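UPF0255 protein frsA (Vibrio vulnificus, PDB 4I4C) probably hydrolyses carboxylic esters, as a serine esterase of the alpha/beta-hydrolase clan. Local coordinates at residues 191-196 and 219-224; 138-143 and 320-325; 124-129 and 155-160. All blocks are in the same frame, centred on the assembly; numbering follows the deposited sequence.

Contact 1: residues 191-196 and 219-224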
ATOM      1  N   LYS A 191      -9.597  17.426  22.020  1.00 45.67           N
ATOM      2  CA  LYS A 191      -8.519  18.393  21.896  1.00 42.19           C
ATOM      3  C   LYS A 191      -7.773  18.067  20.615  1.00 38.53           C
ATOM      4  O   LYS A 191      -7.934  16.978  20.077  1.00 33.39           O
ATOM      5  CB  LYS A 191      -7.584  18.309  23.105  1.00 40.43           C
ATOM      6  CG  LYS A 191      -6.785  17.027  23.180  1.00 46.28           C
ATOM      7  CD  LYS A 191      -6.319  16.760  24.606  1.00 53.63           C
ATOM      8  CE  LYS A 191      -5.240  15.689  24.656  1.00 57.64           C
ATOM      9  NZ  LYS A 191      -3.970  16.168  24.035  1.00 60.91           N
ATOM     10  N   PRO A 192      -6.984  19.017  20.097  1.00 37.15           N
ATOM     11  CA  PRO A 192      -6.123  18.721  18.944  1.00 38.11           C
ATOM     12  C   PRO A 192      -5.151  17.578  19.239  1.00 37.32           C
ATOM     13  O   PRO A 192      -4.476  17.597  20.266  1.00 34.35           O
ATOM     14  CB  PRO A 192      -5.364  20.037  18.715  1.00 38.40           C
ATOM     15  CG  PRO A 192      -5.682  20.906  19.919  1.00 36.41           C
ATOM     16  CD  PRO A 192      -7.003  20.453  20.415  1.00 33.61           C
ATOM     17  N   HIS A 193      -5.101  16.589  18.346  1.00 32.92           N
ATOM     18  CA  HIS A 193      -4.305  15.384  18.571  1.00 24.97           C
ATOM     19  C   HIS A 193      -3.095  15.315  17.652  1.00 25.13           C
ATOM     20  O   HIS A 193      -3.155  15.765  16.493  1.00 23.99           O
ATOM     21  CB  HIS A 193      -5.165  14.123  18.349  1.00 23.82           C
ATOM     22  CG  HIS A 193      -6.209  13.919  19.396  1.00 34.63           C
ATOM     23  ND1 HIS A 193      -5.897  13.709  20.721  1.00 36.55           N
ATOM     24  CD2 HIS A 193      -7.562  13.904  19.318  1.00 34.11           C
ATOM     25  CE1 HIS A 193      -7.014  13.576  21.417  1.00 37.41           C
ATOM     26  NE2 HIS A 193      -8.036  13.686  20.591  1.00 36.21           N
ATOM     27  N   PRO A 194      -2.005  14.709  18.148  1.00 24.27           N
ATOM     28  CA  PRO A 194      -0.848  14.427  17.297  1.00 25.46           C
ATOM     29  C   PRO A 194      -1.302  13.550  16.143  1.00 26.95           C
ATOM     30  O   PRO A 194      -2.297  12.818  16.284  1.00 29.66           O
ATOM     31  CB  PRO A 194       0.103  13.666  18.229  1.00 25.69           C
ATOM     32  CG  PRO A 194      -0.777  13.114  19.297  1.00 33.32           C
ATOM     33  CD  PRO A 194      -1.860  14.128  19.494  1.00 26.47           C
ATOM     34  N   VAL A 195      -0.609  13.628  15.012  1.00 20.39           N
ATOM     35  CA  VAL A 195      -1.089  12.951  13.801  1.00 19.52           C
ATOM     36  C   VAL A 195       0.052  12.329  13.021  1.00 22.69           C
ATOM     37  O   VAL A 195       1.159  12.876  12.976  1.00 25.55           O
ATOM     38  CB  VAL A 195      -1.896  13.936  12.890  1.00 28.18           C
ATOM     39  CG1 VAL A 195      -1.012  15.078  12.384  1.00 28.14           C
ATOM     40  CG2 VAL A 195      -2.573  13.194  11.728  1.00 29.28           C
ATOM     41  N   VAL A 196      -0.199  11.172  12.426  1.00 19.79           N
ATOM     42  CA  VAL A 196       0.759  10.612  11.496  1.00 17.10           C
ATOM     43  C   VAL A 196       0.145  10.508  10.106  1.00 20.99           C
ATOM     44  O   VAL A 196      -0.968  10.018   9.952  1.00 24.76           O
ATOM     45  CB  VAL A 196       1.276   9.244  11.958  1.00 23.97           C
ATOM     46  CG1 VAL A 196       2.124   9.400  13.200  1.00 17.81           C
ATOM     47  CG2 VAL A 196       0.122   8.310  12.237  1.00 20.73           C
ATOM     48  N   LYS A 219      -4.603   3.960  20.551  1.00 34.76           N
ATOM     49  CA  LYS A 219      -4.376   3.732  21.972  1.00 37.64           C
ATOM     50  C   LYS A 219      -3.534   4.847  22.579  1.00 32.33           C
ATOM     51  O   LYS A 219      -3.448   4.984  23.798  1.00 29.01           O
ATOM     52  CB  LYS A 219      -3.759   2.346  22.197  1.00 43.98           C
ATOM     53  CG  LYS A 219      -4.771   1.225  21.923  1.00 53.95           C
ATOM     54  CD  LYS A 219      -4.185  -0.177  22.014  1.00 57.40           C
ATOM     55  CE  LYS A 219      -5.294  -1.214  21.856  1.00 56.15           C
ATOM     56  NZ  LYS A 219      -4.793  -2.570  21.491  1.00 55.33           N
ATOM     57  N   HIS A 220      -2.947   5.666  21.712  1.00 32.55           N
ATOM     58  CA  HIS A 220      -2.160   6.821  22.139  1.00 33.88           C
ATOM     59  C   HIS A 220      -2.789   8.136  21.699  1.00 29.48           C
ATOM     60  O   HIS A 220      -2.149   9.189  21.750  1.00 30.01           O
ATOM     61  CB  HIS A 220      -0.742   6.723  21.584  1.00 36.65           C
ATOM     62  CG  HIS A 220       0.032   5.560  22.115  1.00 37.97           C
ATOM     63  ND1 HIS A 220       0.123   4.357  21.444  1.00 45.32           N
ATOM     64  CD2 HIS A 220       0.741   5.409  23.256  1.00 35.69           C
ATOM     65  CE1 HIS A 220       0.860   3.519  22.149  1.00 39.21           C
ATOM     66  NE2 HIS A 220       1.249   4.132  23.251  1.00 36.18           N
ATOM     67  N   ASP A 221      -4.039   8.062  21.254  1.00 26.73           N
ATOM     68  CA  ASP A 221      -4.749   9.223  20.714  1.00 32.13           C
ATOM     69  C   ASP A 221      -4.028   9.882  19.533  1.00 29.05           C
ATOM     70  O   ASP A 221      -4.245  11.050  19.251  1.00 24.91           O
ATOM     71  CB  ASP A 221      -5.039  10.246  21.813  1.00 34.75           C
ATOM     72  CG  ASP A 221      -6.054   9.743  22.818  1.00 42.71           C
ATOM     73  OD1 ASP A 221      -7.132   9.262  22.401  1.00 41.03           O
ATOM     74  OD2 ASP A 221      -5.772   9.815  24.029  1.00 46.16           O
ATOM     75  N   ILE A 222      -3.184   9.122  18.846  1.00 21.21           N
ATOM     76  CA  ILE A 222      -2.546   9.590  17.628  1.00 21.33           C
ATOM     77  C   ILE A 222      -3.475   9.410  16.423  1.00 24.36           C
ATOM     78  O   ILE A 222      -3.844   8.285  16.059  1.00 26.34           O
ATOM     79  CB  ILE A 222      -1.218   8.846  17.360  1.00 19.66           C
ATOM     80  CG1 ILE A 222      -0.229   9.087  18.499  1.00 24.64           C
ATOM     81  CG2 ILE A 222      -0.607   9.290  16.011  1.00 18.90           C
ATOM     82  CD1 ILE A 222       1.079   8.397  18.295  1.00 24.57           C
ATOM     83  N   ALA A 223      -3.852  10.523  15.811  1.00 24.22           N
ATOM     84  CA  ALA A 223      -4.676  10.492  14.616  1.00 23.31           C
ATOM     85  C   ALA A 223      -3.915   9.905  13.433  1.00 26.76           C
ATOM     86  O   ALA A 223      -2.706  10.090  13.299  1.00 26.92           O
ATOM     87  CB  ALA A 223      -5.189  11.884  14.279  1.00 22.09           C
ATOM     88  N   MET A 224      -4.633   9.199  12.567  1.00 24.73           N
ATOM     89  CA  MET A 224      -4.016   8.666  11.367  1.00 19.92           C
ATOM     90  C   MET A 224      -4.615   9.333  10.149  1.00 19.92           C
ATOM     91  O   MET A 224      -5.826   9.423  10.021  1.00 19.45           O
ATOM     92  CB  MET A 224      -4.186   7.149  11.282  1.00 18.98           C
ATOM     93  CG  MET A 224      -3.697   6.571   9.966  1.00 18.19           C
ATOM     94  SD  MET A 224      -3.717   4.775   9.889  1.00 19.58           S
ATOM     95  CE  MET A 224      -5.412   4.454   9.432  1.00 16.68           C
TER

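Contact 2: residues 138-143 and 320-325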
ATOM      1  N   PRO A 138      -3.883  -6.565  -7.921  1.00 21.36           N
ATOM      2  CA  PRO A 138      -3.048  -5.400  -7.580  1.00 17.64           C
ATOM      3  C   PRO A 138      -3.471  -4.064  -8.215  1.00 21.55           C
ATOM      4  O   PRO A 138      -2.623  -3.177  -8.408  1.00 18.07           O
ATOM      5  CB  PRO A 138      -1.694  -5.801  -8.149  1.00 19.65           C
ATOM      6  CG  PRO A 138      -2.078  -6.486  -9.440  1.00 15.04           C
ATOM      7  CD  PRO A 138      -3.331  -7.293  -9.077  1.00 19.54           C
ATOM      8  N   HIS A 139      -4.744  -3.916  -8.556  1.00 13.32           N
ATOM      9  CA  HIS A 139      -5.280  -2.608  -8.945  1.00 15.54           C
ATOM     10  C   HIS A 139      -4.669  -2.056 -10.228  1.00 19.50           C
ATOM     11  O   HIS A 139      -4.191  -0.919 -10.272  1.00 17.21           O
ATOM     12  CB  HIS A 139      -5.127  -1.616  -7.787  1.00 18.64           C
ATOM     13  CG  HIS A 139      -5.606  -2.168  -6.484  1.00 11.88           C
ATOM     14  ND1 HIS A 139      -6.931  -2.466  -6.251  1.00 12.23           N
ATOM     15  CD2 HIS A 139      -4.938  -2.492  -5.351  1.00 12.01           C
ATOM     16  CE1 HIS A 139      -7.061  -2.948  -5.029  1.00 13.42           C
ATOM     17  NE2 HIS A 139      -5.867  -2.970  -4.460  1.00 12.62           N
ATOM     18  N   LEU A 140      -4.657  -2.893 -11.259  1.00 16.02           N
ATOM     19  CA  LEU A 140      -4.280  -2.477 -12.601  1.00 15.15           C
ATOM     20  C   LEU A 140      -5.359  -1.543 -13.134  1.00 23.10           C
ATOM     21  O   LEU A 140      -6.550  -1.790 -12.927  1.00 23.54           O
ATOM     22  CB  LEU A 140      -4.135  -3.696 -13.506  1.00 23.01           C
ATOM     23  CG  LEU A 140      -3.001  -4.661 -13.130  1.00 18.94           C
ATOM     24  CD1 LEU A 140      -2.773  -5.659 -14.247  1.00 17.37           C
ATOM     25  CD2 LEU A 140      -1.711  -3.913 -12.810  1.00 12.45           C
ATOM     26  N   LYS A 141      -4.958  -0.479 -13.822  1.00 18.97           N
ATOM     27  CA  LYS A 141      -5.892   0.617 -14.109  1.00 29.81           C
ATOM     28  C   LYS A 141      -6.950   0.236 -15.136  1.00 35.13           C
ATOM     29  O   LYS A 141      -8.067   0.760 -15.119  1.00 31.57           O
ATOM     30  CB  LYS A 141      -5.158   1.905 -14.523  1.00 38.43           C
ATOM     31  CG  LYS A 141      -4.619   1.907 -15.946  1.00 44.96           C
ATOM     32  CD  LYS A 141      -3.744   3.134 -16.212  1.00 41.73           C
ATOM     33  CE  LYS A 141      -4.451   4.422 -15.808  1.00 49.42           C
ATOM     34  NZ  LYS A 141      -3.508   5.590 -15.790  1.00 53.53           N
ATOM     35  N   SER A 142      -6.607  -0.694 -16.019  1.00 26.83           N
ATOM     36  CA  SER A 142      -7.544  -1.083 -17.059  1.00 34.43           C
ATOM     37  C   SER A 142      -8.386  -2.282 -16.634  1.00 37.14           C
ATOM     38  O   SER A 142      -9.110  -2.854 -17.444  1.00 40.70           O
ATOM     39  CB  SER A 142      -6.791  -1.392 -18.349  1.00 34.66           C
ATOM     40  OG  SER A 142      -5.865  -2.443 -18.140  1.00 31.78           O
ATOM     41  N   ASP A 143      -8.296  -2.653 -15.357  1.00 28.51           N
ATOM     42  CA  ASP A 143      -8.976  -3.844 -14.855  1.00 27.27           C
ATOM     43  C   ASP A 143     -10.403  -3.507 -14.433  1.00 28.07           C
ATOM     44  O   ASP A 143     -10.617  -2.897 -13.389  1.00 26.23           O
ATOM     45  CB  ASP A 143      -8.181  -4.427 -13.681  1.00 21.69           C
ATOM     46  CG  ASP A 143      -8.646  -5.822 -13.260  1.00 28.44           C
ATOM     47  OD1 ASP A 143      -9.835  -6.173 -13.446  1.00 21.77           O
ATOM     48  OD2 ASP A 143      -7.806  -6.561 -12.694  1.00 31.39           O
ATOM     49  N   LEU A 320       3.817  -1.629 -12.347  1.00 16.75           N
ATOM     50  CA  LEU A 320       4.669  -0.517 -12.743  1.00 19.94           C
ATOM     51  C   LEU A 320       4.192   0.150 -14.038  1.00 25.39           C
ATOM     52  O   LEU A 320       4.099   1.380 -14.113  1.00 21.14           O
ATOM     53  CB  LEU A 320       6.125  -0.967 -12.847  1.00 22.16           C
ATOM     54  CG  LEU A 320       6.741  -1.265 -11.478  1.00 13.12           C
ATOM     55  CD1 LEU A 320       8.078  -1.922 -11.635  1.00 22.59           C
ATOM     56  CD2 LEU A 320       6.856   0.030 -10.680  1.00 20.38           C
ATOM     57  N   ALA A 321       3.877  -0.668 -15.043  1.00 19.16           N
ATOM     58  CA  ALA A 321       3.325  -0.178 -16.293  1.00 21.08           C
ATOM     59  C   ALA A 321       2.037   0.603 -16.073  1.00 23.33           C
ATOM     60  O   ALA A 321       1.808   1.625 -16.713  1.00 27.24           O
ATOM     61  CB  ALA A 321       3.074  -1.341 -17.250  1.00 15.34           C
ATOM     62  N   SER A 322       1.186   0.112 -15.178  1.00 17.42           N
ATOM     63  CA  SER A 322      -0.066   0.791 -14.884  1.00 20.51           C
ATOM     64  C   SER A 322       0.164   2.157 -14.225  1.00 14.90           C
ATOM     65  O   SER A 322      -0.349   3.187 -14.690  1.00 20.20           O
ATOM     66  CB  SER A 322      -0.950  -0.101 -14.009  1.00 20.68           C
ATOM     67  OG  SER A 322      -2.310   0.265 -14.090  1.00 24.87           O
ATOM     68  N   ARG A 323       0.933   2.172 -13.142  1.00 16.37           N
ATOM     69  CA  ARG A 323       1.148   3.398 -12.386  1.00 22.55           C
ATOM     70  C   ARG A 323       1.828   4.440 -13.262  1.00 30.91           C
ATOM     71  O   ARG A 323       1.581   5.635 -13.118  1.00 35.18           O
ATOM     72  CB  ARG A 323       1.998   3.142 -11.134  1.00 15.01           C
ATOM     73  CG  ARG A 323       1.408   2.134 -10.158  1.00 20.06           C
ATOM     74  CD  ARG A 323       0.051   2.557  -9.606  1.00 14.35           C
ATOM     75  NE  ARG A 323      -0.469   1.481  -8.765  1.00 22.61           N
ATOM     76  CZ  ARG A 323      -1.280   0.521  -9.209  1.00 24.07           C
ATOM     77  NH1 ARG A 323      -1.701   0.534 -10.468  1.00 18.81           N
ATOM     78  NH2 ARG A 323      -1.681  -0.447  -8.393  1.00 17.22           N
ATOM     79  N   LEU A 324       2.680   3.981 -14.178  1.00 26.98           N
ATOM     80  CA  LEU A 324       3.387   4.896 -15.072  1.00 27.81           C
ATOM     81  C   LEU A 324       2.569   5.280 -16.300  1.00 23.63           C
ATOM     82  O   LEU A 324       3.034   6.034 -17.156  1.00 28.47           O
ATOM     83  CB  LEU A 324       4.739   4.311 -15.476  1.00 21.94           C
ATOM     84  CG  LEU A 324       5.697   4.204 -14.298  1.00 26.59           C
ATOM     85  CD1 LEU A 324       6.986   3.516 -14.698  1.00 28.42           C
ATOM     86  CD2 LEU A 324       5.975   5.588 -13.737  1.00 34.83           C
ATOM     87  N   GLY A 325       1.349   4.756 -16.374  1.00 27.28           N
ATOM     88  CA  GLY A 325       0.447   5.025 -17.479  1.00 22.72           C
ATOM     89  C   GLY A 325       0.947   4.571 -18.833  1.00 31.22           C
ATOM     90  O   GLY A 325       0.634   5.180 -19.860  1.00 28.30           O
TER

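Contact 3: residues 124-129 and 155-160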
ATOM      1  N   ALA A 124     -17.242  -5.270  10.862  1.00 25.58           N
ATOM      2  CA  ALA A 124     -17.569  -6.215   9.815  1.00 29.20           C
ATOM      3  C   ALA A 124     -17.441  -5.494   8.482  1.00 27.80           C
ATOM      4  O   ALA A 124     -17.037  -6.081   7.478  1.00 22.05           O
ATOM      5  CB  ALA A 124     -18.990  -6.775  10.007  1.00 29.52           C
ATOM      6  N   LEU A 125     -17.769  -4.210   8.480  1.00 20.92           N
ATOM      7  CA  LEU A 125     -17.705  -3.445   7.243  1.00 23.48           C
ATOM      8  C   LEU A 125     -16.250  -3.161   6.861  1.00 26.16           C
ATOM      9  O   LEU A 125     -15.913  -3.185   5.676  1.00 23.04           O
ATOM     10  CB  LEU A 125     -18.546  -2.161   7.317  1.00 26.74           C
ATOM     11  CG  LEU A 125     -20.071  -2.350   7.243  1.00 30.06           C
ATOM     12  CD1 LEU A 125     -20.820  -1.118   7.747  1.00 33.02           C
ATOM     13  CD2 LEU A 125     -20.505  -2.680   5.824  1.00 28.10           C
ATOM     14  N   PHE A 126     -15.402  -2.899   7.861  1.00 26.94           N
ATOM     15  CA  PHE A 126     -13.961  -2.741   7.629  1.00 20.57           C
ATOM     16  C   PHE A 126     -13.372  -4.036   7.071  1.00 24.75           C
ATOM     17  O   PHE A 126     -12.584  -4.003   6.133  1.00 26.15           O
ATOM     18  CB  PHE A 126     -13.228  -2.320   8.911  1.00 25.21           C
ATOM     19  CG  PHE A 126     -13.325  -0.844   9.216  1.00 22.34           C
ATOM     20  CD1 PHE A 126     -13.026   0.097   8.239  1.00 23.32           C
ATOM     21  CD2 PHE A 126     -13.709  -0.402  10.475  1.00 26.08           C
ATOM     22  CE1 PHE A 126     -13.120   1.456   8.508  1.00 23.74           C
ATOM     23  CE2 PHE A 126     -13.798   0.958  10.759  1.00 21.63           C
ATOM     24  CZ  PHE A 126     -13.506   1.886   9.772  1.00 22.22           C
ATOM     25  N   SER A 127     -13.770  -5.176   7.633  1.00 23.79           N
ATOM     26  CA  SER A 127     -13.392  -6.469   7.064  1.00 22.39           C
ATOM     27  C   SER A 127     -13.813  -6.602   5.602  1.00 20.89           C
ATOM     28  O   SER A 127     -13.079  -7.148   4.773  1.00 18.56           O
ATOM     29  CB  SER A 127     -14.021  -7.605   7.856  1.00 22.05           C
ATOM     30  OG  SER A 127     -13.458  -7.669   9.139  1.00 29.76           O
ATOM     31  N   ALA A 128     -15.006  -6.108   5.298  1.00 21.72           N
ATOM     32  CA  ALA A 128     -15.562  -6.198   3.950  1.00 17.35           C
ATOM     33  C   ALA A 128     -14.743  -5.355   2.978  1.00 21.19           C
ATOM     34  O   ALA A 128     -14.423  -5.798   1.864  1.00 17.33           O
ATOM     35  CB  ALA A 128     -17.002  -5.739   3.947  1.00 24.48           C
ATOM     36  N   SER A 129     -14.413  -4.138   3.423  1.00 19.06           N
ATOM     37  CA  SER A 129     -13.596  -3.200   2.671  1.00 18.41           C
ATOM     38  C   SER A 129     -12.294  -3.839   2.265  1.00 14.83           C
ATOM     39  O   SER A 129     -11.857  -3.705   1.125  1.00 18.52           O
ATOM     40  CB  SER A 129     -13.267  -1.971   3.518  1.00 21.66           C
ATOM     41  OG  SER A 129     -12.631  -0.999   2.709  1.00 19.44           O
ATOM     42  N   SER A 155     -16.785   2.349  -0.673  1.00 26.41           N
ATOM     43  CA  SER A 155     -18.094   2.538  -0.047  1.00 20.54           C
ATOM     44  C   SER A 155     -18.181   1.764   1.288  1.00 23.92           C
ATOM     45  O   SER A 155     -18.747   2.245   2.258  1.00 22.22           O
ATOM     46  CB  SER A 155     -19.257   2.199  -1.005  1.00 25.79           C
ATOM     47  OG  SER A 155     -19.254   0.840  -1.387  1.00 37.92           O
ATOM     48  N   ALA A 156     -17.564   0.594   1.362  1.00 20.63           N
ATOM     49  CA  ALA A 156     -17.598  -0.153   2.601  1.00 19.59           C
ATOM     50  C   ALA A 156     -16.813   0.540   3.723  1.00 22.46           C
ATOM     51  O   ALA A 156     -17.214   0.491   4.889  1.00 27.25           O
ATOM     52  CB  ALA A 156     -17.126  -1.601   2.386  1.00 18.81           C
ATOM     53  N   TYR A 157     -15.695   1.174   3.377  1.00 19.08           N
ATOM     54  CA  TYR A 157     -14.886   1.878   4.370  1.00 18.26           C
ATOM     55  C   TYR A 157     -15.652   3.032   5.014  1.00 23.08           C
ATOM     56  O   TYR A 157     -15.593   3.227   6.229  1.00 25.76           O
ATOM     57  CB  TYR A 157     -13.606   2.424   3.729  1.00 18.66           C
ATOM     58  CG  TYR A 157     -12.461   2.649   4.704  1.00 20.14           C
ATOM     59  CD1 TYR A 157     -11.623   1.599   5.076  1.00 21.78           C
ATOM     60  CD2 TYR A 157     -12.211   3.909   5.237  1.00 17.20           C
ATOM     61  CE1 TYR A 157     -10.576   1.794   5.949  1.00 24.54           C
ATOM     62  CE2 TYR A 157     -11.153   4.116   6.125  1.00 21.80           C
ATOM     63  CZ  TYR A 157     -10.345   3.054   6.472  1.00 24.23           C
ATOM     64  OH  TYR A 157      -9.299   3.232   7.342  1.00 19.24           O
ATOM     65  N   LEU A 158     -16.339   3.817   4.196  1.00 26.34           N
ATOM     66  CA  LEU A 158     -17.071   4.965   4.724  1.00 29.47           C
ATOM     67  C   LEU A 158     -18.252   4.508   5.576  1.00 32.60           C
ATOM     68  O   LEU A 158     -18.524   5.086   6.629  1.00 26.54           O
ATOM     69  CB  LEU A 158     -17.496   5.915   3.601  1.00 30.66           C
ATOM     70  CG  LEU A 158     -16.347   6.411   2.712  1.00 30.57           C
ATOM     71  CD1 LEU A 158     -16.858   7.291   1.578  1.00 36.91           C
ATOM     72  CD2 LEU A 158     -15.293   7.159   3.523  1.00 30.76           C
ATOM     73  N   GLU A 159     -18.926   3.439   5.144  1.00 32.61           N
ATOM     74  CA  GLU A 159     -20.020   2.870   5.923  1.00 25.21           C
ATOM     75  C   GLU A 159     -19.534   2.306   7.269  1.00 24.51           C
ATOM     76  O   GLU A 159     -20.210   2.432   8.292  1.00 27.98           O
ATOM     77  CB  GLU A 159     -20.787   1.812   5.102  1.00 34.50           C
ATOM     78  CG  GLU A 159     -22.159   1.483   5.648  1.00 49.41           C
ATOM     79  CD  GLU A 159     -22.997   2.726   5.924  1.00 65.50           C
ATOM     80  OE1 GLU A 159     -23.290   3.476   4.965  1.00 69.75           O
ATOM     81  OE2 GLU A 159     -23.351   2.958   7.103  1.00 69.70           O
ATOM     82  N   ALA A 160     -18.355   1.699   7.273  1.00 22.46           N
ATOM     83  CA  ALA A 160     -17.723   1.287   8.525  1.00 29.51           C
ATOM     84  C   ALA A 160     -17.388   2.513   9.380  1.00 24.39           C
ATOM     85  O   ALA A 160     -17.635   2.527  10.582  1.00 27.05           O
ATOM     86  CB  ALA A 160     -16.451   0.503   8.247  1.00 23.00           C
TER

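Contact 1: residues 191-196 and 219-224
Val195 and Ala223 pair where two parallel strands of a beta-alpha-beta unit come together: strand 193-199 leads through helix 210-217 into strand 223-226, its immediate neighbour in the central sheet of the alpha/beta-hydrolase fold. Two bonds set the register. Ala223 N gives its hydrogen to Pro194 O at 2.8 Å, and Val196 N gives its own to Ala223 O over 2.9 Å, so both polar groups of Ala223 turn to the same partner strand. Weaker CA-H...O contacts flank them, the CA of Val195 lying 3.3 Å from Ala223 O.

Side chains alternate across the two faces. On one, Val195 CG2 rests against Ala223 CB at 3.9 Å; with CG1 set between the backbone N and the carbonyl carbon (chi1 63°), CG2 is the branch anti to N. On the other, shared by Val196 and Met224, Val196 CG1 meets Ile222 CG2 at 3.9 Å, and Leu217 of the connecting helix and Leu409 of helix 394-413 add to the apolar cover. Just ahead of the bridges the Pro194 ring and the Ile222 side chain cross at about a right angle, CG to CG1 at 4.1 Å.

At the strand entrance the contact changes character. Asp221, with positive phi, closes the Schellman motif after helix 210-217, and its CB lies 3.7 Å from His193 ND1. Imidazole and carboxylate planes are 24° apart, yet the two groups are not bonded to each other: His193 NE2 pairs with Asn188 OD1, and Asp221 OD1 with Thr187 OG1. Lys191 O sits above one face of the imidazole, toward its rim.

The chemistry implies a division of labour, in which backbone bonds fix the strand alignment, apolar branches fill both faces, and the polar ends are satisfied by the preceding loop.

Contact 2: residues 138-143 and 320-325
Arg323 and Ser322, at the end of helix 314-323, grip the loop between helices 121-136 and 144-163 through its backbone, and this is the tight part of the contact. The guanidinium of Arg323 reaches two successive carbonyls: NH2 bonds to Pro138 O at 2.9 Å, NH1 to His139 O, also at 2.9 Å. A weak third bond links NH2 to His139 O. Both oxygens stand at the edge of the guanidinium, tilted out of its plane by 15° and 25°. Although the CB of Arg323 points away from the loop, a bend at chi2 (-61°) turns CD, and the group at its end returns to the contact. The loop offers these carbonyls in an unusual backbone shape, with a cis peptide before Pro138 and positive phi at His139.

Two residues after His139, Lys141 N gives its hydrogen to Ser322 OG at 2.8 Å, at the start of a type I turn from Leu140 to Asp143. OG is anti to its own backbone N and lies at the guanidinium edge as well. Leu140 CD2 also touches Ser322 CB at 4.1 Å.

The solvent side is looser. The Lys141 chain runs past the helix end, its CD 3.7 Å from Ser322 O, and the tip NZ comes no nearer to Gly325 than 4.3 Å, at CA. Gly325 itself closes the helix in a Schellman motif.

Arg323 NH2 also bonds to Leu202 O, and Leu202 lines the pocket of the bound hexanoic acid, about 8 Å from the Arg323 side chain. One buried cation thus gathers carbonyls from two loops; their dipoles probably help to stabilise its charge, and the shared donor couples the loop 138-143 to a residue of the pocket wall.

Contact 3: residues 124-129 and 155-160
Ser129 OG meets two groups of the facing helix: it is hydrogen-bonded to Ala153 O and lies at the edge of the Tyr157 ring, in its plane, 3.7 Å from CD1. Anti to its own backbone N, the hydroxyl is directed across the interface.

The rest of the contact between the two segments is mainly apolar. The CB of Ala160 stands over the centre of the Phe126 ring, 3.3 Å from the centroid and only 5° off the normal, a close CH-pi contact. Phe126 in turn directs its edge at Tyr157 in a T-shaped pair, CE1 over the centre of the tyrosine face, with centroids 5.0 Å apart and planes at 69°. Tyr157 OH bonds to His185 of the central sheet, while Phe126 also stacks with Trp210.

Small residues allow the close approach. Leu125 CB meets Ala160 CB at 3.5 Å, and Ser129 CB faces Ala156 CB at 4.0 Å. At the exposed Glu159, Leu125 CD1 packs on CG at 3.6 Å.

The axes of the two short segments come within 7.8 Å, at 163° between their N-to-C directions, the close antiparallel packing of an alpha-helical hairpin, here formed by helices 121-136 and 144-163.

In the fold
Followed from the N terminus, the chain first closes contact 3, pairing helices 121-136 and 144-163 as a hairpin. The turn of that hairpin holds residues 138-143, which are met by residues 320-325, far later in the sequence; contacts 2 and 3 therefore cross. Within the long span that contact 2 closes lies the whole of contact 1, a short loop from strand 193-199 to strand 223-226. Contact 1 follows contact 3 in series, their nearest atoms about 5 Å apart without touching. Contacts 1 and 2 lie on opposite sides of the chain's centre. Contact 2 joins the hairpin to helix 314-323, and contact 1 joins neighbouring strands of the central sheet.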